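Predicted metal-dependent phosphohydrolase (Magnetospirillum magnetotacticum MS-1, PDB 3KH1) probably acts as a metal-dependent phosphohydrolase of the HD superfamily, perhaps as a 5'-deoxynucleotidase that removes phosphate from deoxynucleotides. Local coordinates at residues I3-P6 / E7-L10; R70-L73 / I74-I77; R142-P145 / L146-F150. One frame throughout, in Å; residues are numbered along the deposited sequence.

How the interactions relate
Three local contacts follow one another along the chain, in series, so none encloses or crosses another and each closes no more than a turn or so of backbone. Interaction 1 lies at the N terminus, where a proline-rich 3-10 turn leads into helix 8-19, at the surface and against the second subunit. Interaction 2 marks the end of helix 65-74, near the chain's centre, where helices 41-54, 113-128 and 132-151 meet it. Interaction 3 is a kinked part of helix 132-151, about 18 Å from interaction 2 between centres, and on the opposite side of the chain's centre from interaction 1. All three also touch the second subunit.

Interaction 1: I3-P6 / E7-L10; sequences IPFP and ESRL
Glu7 lies across the turn formed by the residues before it: its CB meets CG2 of Ile3 at 3.7 Å, the two side chains crossing at about a right angle, while its CG runs alongside the Pro4 ring, 4.0 Å from CD. The apolar stem of the glutamate thus packs on the two hydrophobic residues, and the bend at chi2 (-73°) turns the carboxylate off the turn, where it forms a salt bridge with Arg180 of the second subunit. At its backbone end, Glu7 N donates to Pro4 O over 2.9 Å. Ser8 grips the next carbonyl twice. Its N donates to Phe5 O at 3.1 Å, and its OG, held beside its own backbone N (chi1 -65°), gives the same oxygen a shorter bond of 2.7 Å, tilted 19° from the carbonyl plane; a small hydroxyl suits this tight fold-back. Pro6 has no N-H to donate, which costs little in an opening turn. This is a proline-containing 3-10 turn leading into an alpha-helix, with two waters bridging Pro6 O to the N-H groups of Arg9 and Leu10 in the first turn.

Interaction 2: R70-L73 / I74-I77; sequences RMLL and IHDI
Ile74 continues the helix for one more residue, its N-H donating to Arg70 O at 3.1 Å and, weakly, to Met71 O. Its CG1 sits in the crowded position between its own N and carbonyl carbon (chi1 63°), which lays that branch against the same two oxygens, 3.4 Å from Arg70 O; an apolar, branched side chain suits this buried end of the helix, packing against the backbone carbonyls. Leu73, one residue earlier, offers its carbonyl to Trp46 of the second subunit. His75 turns its ring back on Leu72, and ND1 donates to Leu72 O over 2.7 Å in an almost straight bond (175°) that lies in the ring plane and on a lone pair of the carbonyl; Ser45 also bonds that oxygen. Gripped at its edge, the ring has its rotation fixed. His75 and Asp76 fit the His-Asp dyad that names the HD superfamily, which in relatives binds a divalent metal, and His75 also touches Asp141; the calcium ion of this crystal lies about 12 Å from the His75 side chain. Asp76 places its CB over the centre of one face of the imidazole, and its N-H hands a bond to water 3, which in turn donates to Leu73 O. Ile77 completes a type I turn begun at Ile74, its N bonding Ile74 O at 3.1 Å while its CD1 swings back towards Leu73 O.

Interaction 3: R142-P145 / L146-F150; sequences RLQP and LLHNF
Gln144 brings NE2 of its side-chain amide over one face of the His148 imidazole, the two planes 35° apart and NE2 of Gln144 3.4 Å from NE2 of His148. This is a contact over the face, not a hydrogen bond: the amide nitrogen instead donates to Glu39 and His47, and the ring is held from its other nitrogen, ND1, by Leu31 O. The glutamine reaches this place because CG stands opposite its backbone N (chi1 -177°) and the chain then bends at chi2. With an alanine here in place of His148, the amide of Gln144 would probably lose the ring beneath it and Leu31 O its imidazole partner. On a neighbouring side of the helix CG of Leu143 meets CG of Leu147 at 4.3 Å. CG of Leu146 packs on Arg142 O at 3.6 Å. Pro145 lacks an N-H to bond the preceding turn, and the helix kinks there; the ladder resumes with Leu147 N donating to Leu143 O at 3.1 Å and runs on through His148 and Asn149. The side chain of Pro145 lies about 4 Å from a bound calcium ion. The arrangement is that of a proline-kinked, buried helix of the mostly helical HD domain.

Interaction 1: I3-P6 / E7-L10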
loop_
_atom_site.group_PDB
_atom_site.type_symbol
_atom_site.label_atom_id
_atom_site.label_comp_id
_atom_site.label_asym_id
_atom_site.label_seq_id
_atom_site.Cartn_x
_atom_site.Cartn_y
_atom_site.Cartn_z
ATOM N N ILE A 3 5.218 -21.689 -20.634
ATOM C CA ILE A 3 4.737 -21.875 -19.325
ATOM C C ILE A 3 3.941 -23.172 -19.389
ATOM O O ILE A 3 2.897 -23.229 -20.057
ATOM C CB ILE A 3 3.838 -20.669 -18.943
ATOM C CG1 ILE A 3 4.617 -19.347 -19.088
ATOM C CG2 ILE A 3 3.286 -20.807 -17.520
ATOM C CD1 ILE A 3 3.787 -18.089 -18.788
ATOM N N PRO A 4 4.440 -24.223 -18.738
ATOM C CA PRO A 4 3.689 -25.465 -18.798
ATOM C C PRO A 4 2.309 -25.314 -18.215
ATOM O O PRO A 4 2.061 -24.394 -17.388
ATOM C CB PRO A 4 4.537 -26.439 -17.951
ATOM C CG PRO A 4 5.914 -25.818 -17.973
ATOM C CD PRO A 4 5.689 -24.373 -17.962
ATOM N N PHE A 5 1.408 -26.205 -18.607
ATOM C CA PHE A 5 0.037 -26.072 -18.138
ATOM C C PHE A 5 -0.103 -26.003 -16.608
ATOM O O PHE A 5 -0.847 -25.148 -16.133
ATOM C CB PHE A 5 -0.811 -27.193 -18.777
ATOM C CG PHE A 5 -2.227 -27.213 -18.304
ATOM C CD1 PHE A 5 -3.059 -26.140 -18.510
ATOM C CD2 PHE A 5 -2.729 -28.311 -17.649
ATOM C CE1 PHE A 5 -4.376 -26.154 -18.020
ATOM C CE2 PHE A 5 -4.041 -28.343 -17.207
ATOM C CZ PHE A 5 -4.859 -27.263 -17.397
ATOM N N PRO A 6 0.642 -26.823 -15.818
ATOM C CA PRO A 6 0.501 -26.724 -14.365
ATOM C C PRO A 6 0.960 -25.424 -13.744
ATOM O O PRO A 6 0.624 -25.154 -12.604
ATOM C CB PRO A 6 1.408 -27.849 -13.842
ATOM C CG PRO A 6 1.487 -28.791 -14.925
ATOM C CD PRO A 6 1.514 -27.960 -16.184
ATOM N N GLU A 7 1.738 -24.624 -14.475
ATOM C CA GLU A 7 2.216 -23.349 -13.989
ATOM C C GLU A 7 1.265 -22.187 -14.305
ATOM O O GLU A 7 1.599 -21.029 -14.039
ATOM C CB GLU A 7 3.584 -23.098 -14.587
ATOM C CG GLU A 7 4.672 -23.998 -14.069
ATOM C CD GLU A 7 5.114 -23.682 -12.660
ATOM O OE1 GLU A 7 5.010 -22.503 -12.208
ATOM O OE2 GLU A 7 5.570 -24.665 -12.023
ATOM N N SER A 8 0.096 -22.494 -14.883
ATOM C CA SER A 8 -0.819 -21.467 -15.388
ATOM C C SER A 8 -1.341 -20.564 -14.284
ATOM O O SER A 8 -1.405 -19.359 -14.460
ATOM C CB SER A 8 -2.017 -22.111 -16.087
ATOM O OG SER A 8 -1.606 -22.802 -17.249
ATOM N N ARG A 9 -1.712 -21.158 -13.165
ATOM C CA ARG A 9 -2.323 -20.354 -12.104
ATOM C C ARG A 9 -1.332 -19.319 -11.575
ATOM O O ARG A 9 -1.664 -18.141 -11.453
ATOM C CB ARG A 9 -2.818 -21.286 -10.987
ATOM C CG ARG A 9 -3.323 -20.537 -9.748
ATOM C CD ARG A 9 -3.902 -21.518 -8.741
ATOM N NE ARG A 9 -4.376 -20.808 -7.565
ATOM C CZ ARG A 9 -5.559 -20.195 -7.480
ATOM N NH1 ARG A 9 -6.443 -20.253 -8.457
ATOM N NH2 ARG A 9 -5.886 -19.524 -6.388
ATOM N N LEU A 10 -0.120 -19.758 -11.248
ATOM C CA LEU A 10 0.895 -18.861 -10.687
ATOM C C LEU A 10 1.250 -17.822 -11.774
ATOM O O LEU A 10 1.462 -16.664 -11.446
ATOM C CB LEU A 10 2.100 -19.660 -10.193
ATOM C CG LEU A 10 3.187 -18.811 -9.530
ATOM C CD1 LEU A 10 2.677 -17.933 -8.368
ATOM C CD2 LEU A 10 4.323 -19.744 -9.093
HETATM O O HOH W 1 0.501 -22.739 -11.033
HETATM O O HOH W 2 -2.174 -24.019 -12.756
#

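Interaction 2: R70-L73 / I74-I77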
loop_
_atom_site.group_PDB
_atom_site.type_symbol
_atom_site.label_atom_id
_atom_site.label_comp_id
_atom_site.label_asym_id
_atom_site.label_seq_id
_atom_site.Cartn_x
_atom_site.Cartn_y
_atom_site.Cartn_z
ATOM N N ARG A 70 -7.230 -5.676 2.938
ATOM C CA ARG A 70 -7.165 -6.244 1.567
ATOM C C ARG A 70 -8.050 -5.471 0.609
ATOM O O ARG A 70 -7.649 -5.090 -0.487
ATOM C CB ARG A 70 -7.559 -7.723 1.593
ATOM C CG ARG A 70 -7.564 -8.398 0.259
ATOM C CD ARG A 70 -7.790 -9.852 0.306
ATOM N NE ARG A 70 -9.120 -10.264 0.765
ATOM C CZ ARG A 70 -9.401 -10.786 1.959
ATOM N NH1 ARG A 70 -8.540 -10.704 2.956
ATOM N NH2 ARG A 70 -10.597 -11.297 2.191
HETATM N N MSE A 71 -9.253 -5.166 1.066
HETATM C CA MSE A 71 -10.204 -4.410 0.280
HETATM C C MSE A 71 -9.641 -3.032 -0.086
HETATM O O MSE A 71 -9.716 -2.592 -1.232
HETATM C CB MSE A 71 -11.509 -4.258 1.095
HETATM C CG MSE A 71 -12.601 -3.453 0.429
HETATM SE SE MSE A 71 -14.120 -3.189 1.628
HETATM C CE MSE A 71 -14.915 -4.941 1.445
ATOM N N LEU A 72 -9.042 -2.354 0.879
ATOM C CA LEU A 72 -8.433 -1.064 0.603
ATOM C C LEU A 72 -7.247 -1.187 -0.341
ATOM O O LEU A 72 -7.035 -0.314 -1.191
ATOM C CB LEU A 72 -8.023 -0.370 1.900
ATOM C CG LEU A 72 -9.215 0.160 2.731
ATOM C CD1 LEU A 72 -8.721 0.534 4.137
ATOM C CD2 LEU A 72 -9.850 1.305 2.024
ATOM N N LEU A 73 -6.435 -2.205 -0.189
ATOM C CA LEU A 73 -5.277 -2.378 -1.079
ATOM C C LEU A 73 -5.745 -2.518 -2.534
ATOM O O LEU A 73 -5.054 -2.086 -3.446
ATOM C CB LEU A 73 -4.444 -3.568 -0.702
ATOM C CG LEU A 73 -3.727 -3.425 0.664
ATOM C CD1 LEU A 73 -3.098 -4.768 1.059
ATOM C CD2 LEU A 73 -2.617 -2.335 0.585
ATOM N N ILE A 74 -6.923 -3.102 -2.769
ATOM C CA ILE A 74 -7.357 -3.344 -4.154
ATOM C C ILE A 74 -8.406 -2.358 -4.664
ATOM O O ILE A 74 -8.773 -2.415 -5.839
ATOM C CB ILE A 74 -7.801 -4.817 -4.384
ATOM C CG1 ILE A 74 -9.020 -5.233 -3.563
ATOM C CG2 ILE A 74 -6.631 -5.726 -4.078
ATOM C CD1 ILE A 74 -10.391 -4.807 -4.140
ATOM N N HIS A 75 -8.931 -1.477 -3.799
ATOM C CA HIS A 75 -10.116 -0.691 -4.121
ATOM C C HIS A 75 -9.981 0.253 -5.301
ATOM O O HIS A 75 -10.992 0.584 -5.892
ATOM C CB HIS A 75 -10.663 0.093 -2.879
ATOM C CG HIS A 75 -10.012 1.426 -2.670
ATOM N ND1 HIS A 75 -8.742 1.584 -2.119
ATOM C CD2 HIS A 75 -10.443 2.673 -2.998
ATOM C CE1 HIS A 75 -8.434 2.880 -2.112
ATOM N NE2 HIS A 75 -9.462 3.561 -2.618
ATOM N N ASP A 76 -8.758 0.687 -5.595
ATOM C CA ASP A 76 -8.502 1.577 -6.703
ATOM C C ASP A 76 -7.828 0.937 -7.905
ATOM O O ASP A 76 -7.521 1.615 -8.890
ATOM C CB ASP A 76 -7.698 2.812 -6.272
ATOM C CG ASP A 76 -8.584 3.964 -5.816
ATOM O OD1 ASP A 76 -9.794 3.969 -6.147
ATOM O OD2 ASP A 76 -8.001 4.875 -5.197
ATOM N N ILE A 77 -7.669 -0.367 -7.915
ATOM C CA ILE A 77 -7.061 -1.014 -9.090
ATOM C C ILE A 77 -7.770 -0.671 -10.390
ATOM O O ILE A 77 -7.100 -0.460 -11.426
ATOM C CB ILE A 77 -6.874 -2.519 -8.857
ATOM C CG1 ILE A 77 -5.679 -2.731 -7.861
ATOM C CG2 ILE A 77 -6.707 -3.276 -10.199
ATOM C CD1 ILE A 77 -5.543 -4.166 -7.336
HETATM O O HOH W 3 -6.159 0.315 -4.526
#

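Interaction 3: R142-P145 / L146-F150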
loop_
_atom_site.group_PDB
_atom_site.type_symbol
_atom_site.label_atom_id
_atom_site.label_comp_id
_atom_site.label_asym_id
_atom_site.label_seq_id
_atom_site.Cartn_x
_atom_site.Cartn_y
_atom_site.Cartn_z
ATOM N N ARG A 142 -12.393 8.195 3.350
ATOM C CA ARG A 142 -12.934 9.547 3.342
ATOM C C ARG A 142 -12.263 10.430 4.384
ATOM O O ARG A 142 -12.196 11.661 4.244
ATOM C CB ARG A 142 -14.440 9.501 3.595
ATOM C CG ARG A 142 -15.240 8.875 2.460
ATOM C CD ARG A 142 -15.735 9.876 1.495
ATOM N NE ARG A 142 -14.763 10.806 0.923
ATOM C CZ ARG A 142 -13.973 10.586 -0.144
ATOM N NH1 ARG A 142 -14.044 9.451 -0.855
ATOM N NH2 ARG A 142 -13.152 11.553 -0.568
ATOM N N LEU A 143 -11.750 9.838 5.469
ATOM C CA LEU A 143 -11.075 10.628 6.517
ATOM C C LEU A 143 -9.741 11.150 6.055
ATOM O O LEU A 143 -9.360 12.293 6.334
ATOM C CB LEU A 143 -10.865 9.725 7.716
ATOM C CG LEU A 143 -10.092 10.301 8.910
ATOM C CD1 LEU A 143 -10.767 11.572 9.480
ATOM C CD2 LEU A 143 -9.907 9.263 10.033
ATOM N N GLN A 144 -8.988 10.292 5.379
ATOM C CA GLN A 144 -7.618 10.650 5.046
ATOM C C GLN A 144 -7.464 11.961 4.237
ATOM O O GLN A 144 -6.570 12.776 4.557
ATOM C CB GLN A 144 -6.878 9.467 4.429
ATOM C CG GLN A 144 -5.389 9.678 4.098
ATOM C CD GLN A 144 -5.132 10.095 2.681
ATOM O OE1 GLN A 144 -6.047 10.477 1.925
ATOM N NE2 GLN A 144 -3.855 9.934 2.262
ATOM N N PRO A 145 -8.306 12.206 3.224
ATOM C CA PRO A 145 -8.153 13.459 2.497
ATOM C C PRO A 145 -8.438 14.683 3.363
ATOM O O PRO A 145 -7.921 15.762 3.088
ATOM C CB PRO A 145 -9.111 13.345 1.307
ATOM C CG PRO A 145 -9.399 11.929 1.241
ATOM C CD PRO A 145 -9.207 11.274 2.525
ATOM N N LEU A 146 -9.317 14.543 4.341
ATOM C CA LEU A 146 -9.574 15.628 5.303
ATOM C C LEU A 146 -8.329 15.952 6.109
ATOM O O LEU A 146 -7.949 17.125 6.290
ATOM C CB LEU A 146 -10.746 15.302 6.216
ATOM C CG LEU A 146 -12.064 14.970 5.533
ATOM C CD1 LEU A 146 -13.143 14.637 6.601
ATOM C CD2 LEU A 146 -12.538 16.040 4.584
ATOM N N LEU A 147 -7.664 14.894 6.570
ATOM C CA LEU A 147 -6.378 15.054 7.247
ATOM C C LEU A 147 -5.400 15.812 6.390
ATOM O O LEU A 147 -4.709 16.735 6.864
ATOM C CB LEU A 147 -5.793 13.695 7.634
ATOM C CG LEU A 147 -6.585 12.792 8.597
ATOM C CD1 LEU A 147 -5.868 11.464 8.827
ATOM C CD2 LEU A 147 -6.816 13.437 9.920
ATOM N N HIS A 148 -5.325 15.440 5.125
ATOM C CA HIS A 148 -4.343 16.089 4.231
ATOM C C HIS A 148 -4.714 17.526 3.902
ATOM O O HIS A 148 -3.842 18.397 3.929
ATOM C CB HIS A 148 -4.174 15.276 2.960
ATOM C CG HIS A 148 -3.249 14.113 3.127
ATOM N ND1 HIS A 148 -2.176 13.928 2.314
ATOM C CD2 HIS A 148 -3.218 13.101 4.043
ATOM C CE1 HIS A 148 -1.501 12.870 2.733
ATOM N NE2 HIS A 148 -2.100 12.349 3.787
ATOM N N ASN A 149 -6.003 17.815 3.694
ATOM C CA ASN A 149 -6.409 19.161 3.433
ATOM C C ASN A 149 -6.126 20.042 4.641
ATOM O O ASN A 149 -5.751 21.207 4.516
ATOM C CB ASN A 149 -7.898 19.228 3.060
ATOM C CG ASN A 149 -8.142 19.521 1.618
ATOM O OD1 ASN A 149 -7.626 20.480 1.055
ATOM N ND2 ASN A 149 -9.033 18.738 1.031
ATOM N N PHE A 150 -6.252 19.498 5.844
ATOM C CA PHE A 150 -5.961 20.301 7.038
ATOM C C PHE A 150 -4.454 20.635 7.062
ATOM O O PHE A 150 -4.055 21.775 7.286
ATOM C CB PHE A 150 -6.387 19.570 8.300
ATOM C CG PHE A 150 -6.379 20.434 9.520
ATOM C CD1 PHE A 150 -7.505 21.162 9.856
ATOM C CD2 PHE A 150 -5.270 20.511 10.324
ATOM C CE1 PHE A 150 -7.508 21.968 10.956
ATOM C CE2 PHE A 150 -5.247 21.351 11.448
ATOM C CZ PHE A 150 -6.382 22.056 11.774
#